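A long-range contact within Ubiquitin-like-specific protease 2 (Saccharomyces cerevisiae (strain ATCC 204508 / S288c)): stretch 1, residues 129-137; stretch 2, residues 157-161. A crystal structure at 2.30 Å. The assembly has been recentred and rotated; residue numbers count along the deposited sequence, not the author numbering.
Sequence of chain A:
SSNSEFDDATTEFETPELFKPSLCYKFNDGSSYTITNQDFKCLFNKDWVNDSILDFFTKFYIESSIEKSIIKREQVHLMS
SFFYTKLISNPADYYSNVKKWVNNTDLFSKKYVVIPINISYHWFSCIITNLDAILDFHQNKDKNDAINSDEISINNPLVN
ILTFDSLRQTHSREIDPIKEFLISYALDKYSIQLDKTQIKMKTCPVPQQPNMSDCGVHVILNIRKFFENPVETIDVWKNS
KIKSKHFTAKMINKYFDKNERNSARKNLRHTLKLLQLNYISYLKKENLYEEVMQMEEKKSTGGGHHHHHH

Stretch 1 (129-137) TNLDAILDF
Stretch 2 (157-161) PLVNI

What forms the apolar centre of the contact? Val-159, a buried strand residue with chi1 t (177°), its CA-to-CB bond pointing sideways to stretch 1, meets two side chains there. Val-159 CG2 packs 3.6 Å from Ile-134 CG1, and Val-159 CG1 lies 3.7 Å from Leu-131 CD2. Both partners have CA-to-CB bonds pointing sideways, yet their ends come nearer: Leu-131 is m,t (-64°, 173°) and Ile-134 is m,m (-67°, -59°).

How does the packing extend to Pro-157? From Ile-134, CD1 reaches CB of Pro-157 at 3.8 Å, with the CA atoms of the two residues 6.5 Å apart. Farther along, Pro-157, puckered C-gamma exo, lies over one face of the Phe-137 ring, its CG 3.3 Å from Phe-137 CD2. Phe-137 takes chi1 t (-174°) and chi2 -88°; it is exposed and poorly ordered, so this close approach deserves caution.

How does the backbone set the register? Thr-129 (phi/psi -119/162) and Asn-160 (-110/120) form an antiparallel hydrogen-bonded pair, CA to CA 5.3 Å. Thr-129 N donates to Asn-160 O at 2.9 Å and 172°, nearly straight, while Asn-160 N donates to Thr-129 O at a longer 3.3 Å and 154°. Asn-130 then turns to a positive phi (75/7), and weakly bonded helix follows at about 131-136, bringing Leu-131 and Ile-134 to Val-159.

What finishes the polar edge? The CA-to-CB bond of Asn-130, chi1 m (-76°) and chi2 -25°, points toward stretch 2, and Asn-130 ND2 donates to Leu-158 O at 2.9 Å. The side chains of Thr-129 (chi1 p, 64°) and Asn-160 (chi1 m, -64°; chi2 -41°) share one sheet face, where a water bridges them, 2.9 Å from Thr-129 OG1 and accepting from Asn-160 ND2 at 3.3 Å.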

# COMPACT_ATOMS: atom_id res chain seq x y z
N THR A 129 -6.62 4.11 10.20
CA THR A 129 -7.44 5.31 10.22
C THR A 129 -7.71 5.76 11.65
O THR A 129 -7.57 4.99 12.61
CB THR A 129 -8.78 5.08 9.49
OG1 THR A 129 -9.55 4.10 10.20
CG2 THR A 129 -8.55 4.61 8.05
N ASN A 130 -8.12 7.02 11.78
CA ASN A 130 -8.55 7.66 13.03
C ASN A 130 -7.39 8.02 13.95
O ASN A 130 -7.65 8.46 15.09
CB ASN A 130 -9.56 6.81 13.81
CG ASN A 130 -10.93 6.86 13.19
OD1 ASN A 130 -11.27 7.83 12.51
ND2 ASN A 130 -11.74 5.82 13.42
N LEU A 131 -6.13 7.86 13.53
CA LEU A 131 -5.03 8.32 14.36
C LEU A 131 -5.11 9.82 14.60
O LEU A 131 -4.78 10.30 15.69
CB LEU A 131 -3.69 7.96 13.72
CG LEU A 131 -3.39 6.46 13.58
CD1 LEU A 131 -2.11 6.28 12.77
CD2 LEU A 131 -3.27 5.82 14.95
N ASP A 132 -5.55 10.58 13.59
CA ASP A 132 -5.66 12.03 13.72
C ASP A 132 -6.78 12.44 14.67
O ASP A 132 -6.88 13.63 14.99
CB ASP A 132 -5.88 12.68 12.35
CG ASP A 132 -7.20 12.29 11.70
OD1 ASP A 132 -7.56 11.09 11.73
OD2 ASP A 132 -7.88 13.19 11.16
N ALA A 133 -7.61 11.51 15.13
CA ALA A 133 -8.58 11.83 16.17
C ALA A 133 -8.03 11.57 17.56
O ALA A 133 -8.51 12.17 18.53
CB ALA A 133 -9.87 11.03 15.96
N ILE A 134 -7.02 10.71 17.69
CA ILE A 134 -6.46 10.41 19.01
C ILE A 134 -5.79 11.64 19.60
O ILE A 134 -6.06 12.01 20.75
CB ILE A 134 -5.48 9.23 18.92
CG1 ILE A 134 -6.22 7.94 18.55
CG2 ILE A 134 -4.73 9.10 20.23
CD1 ILE A 134 -7.31 7.56 19.55
N LEU A 135 -4.92 12.29 18.83
CA LEU A 135 -4.22 13.47 19.32
C LEU A 135 -5.20 14.53 19.83
O LEU A 135 -5.04 15.07 20.93
CB LEU A 135 -3.33 14.05 18.22
CG LEU A 135 -1.95 13.44 18.04
CD1 LEU A 135 -1.21 14.14 16.90
CD2 LEU A 135 -1.16 13.51 19.33
N ASP A 136 -6.23 14.84 19.02
CA ASP A 136 -7.19 15.87 19.42
C ASP A 136 -7.85 15.53 20.75
O ASP A 136 -8.25 16.43 21.50
CB ASP A 136 -8.25 16.05 18.33
CG ASP A 136 -7.64 16.18 16.94
OD1 ASP A 136 -6.40 16.09 16.82
OD2 ASP A 136 -8.41 16.38 15.97
N PHE A 137 -7.99 14.25 21.06
CA PHE A 137 -8.65 13.79 22.27
C PHE A 137 -7.82 14.10 23.52
O PHE A 137 -7.11 13.23 24.04
CB PHE A 137 -8.93 12.29 22.18
CG PHE A 137 -9.73 11.75 23.32
CD1 PHE A 137 -9.11 11.30 24.47
CD2 PHE A 137 -11.11 11.66 23.23
CE1 PHE A 137 -9.84 10.79 25.52
CE2 PHE A 137 -11.85 11.15 24.27
CZ PHE A 137 -11.22 10.72 25.42
N PRO A 157 -12.74 7.06 21.09
CA PRO A 157 -12.04 7.23 19.80
C PRO A 157 -11.31 5.95 19.40
O PRO A 157 -10.30 5.65 20.03
CB PRO A 157 -11.03 8.36 20.09
CG PRO A 157 -11.27 8.79 21.53
CD PRO A 157 -12.01 7.68 22.20
N LEU A 158 -11.82 5.22 18.41
CA LEU A 158 -11.29 3.91 18.05
C LEU A 158 -10.37 4.00 16.84
O LEU A 158 -10.76 4.55 15.80
CB LEU A 158 -12.42 2.92 17.77
CG LEU A 158 -13.18 2.44 19.00
CD1 LEU A 158 -14.22 1.40 18.60
CD2 LEU A 158 -12.21 1.87 20.03
N VAL A 159 -9.17 3.46 16.97
CA VAL A 159 -8.24 3.35 15.85
C VAL A 159 -8.58 2.08 15.08
O VAL A 159 -8.61 0.99 15.66
CB VAL A 159 -6.79 3.32 16.34
CG1 VAL A 159 -5.82 3.13 15.17
CG2 VAL A 159 -6.46 4.58 17.19
N ASN A 160 -8.84 2.21 13.78
CA ASN A 160 -9.26 1.09 12.95
C ASN A 160 -8.13 0.75 12.00
O ASN A 160 -7.69 1.60 11.22
CB ASN A 160 -10.54 1.41 12.18
CG ASN A 160 -11.73 1.65 13.09
OD1 ASN A 160 -11.92 0.95 14.08
ND2 ASN A 160 -12.54 2.65 12.76
N ILE A 161 -7.64 -0.48 12.09
CA ILE A 161 -6.64 -0.98 11.16
C ILE A 161 -7.41 -1.75 10.09
O ILE A 161 -7.80 -2.90 10.30
CB ILE A 161 -5.59 -1.84 11.85
CG1 ILE A 161 -4.88 -1.02 12.94
CG2 ILE A 161 -4.60 -2.42 10.82
CD1 ILE A 161 -3.90 -1.80 13.77
O HOH W 1 -12.39 4.37 9.95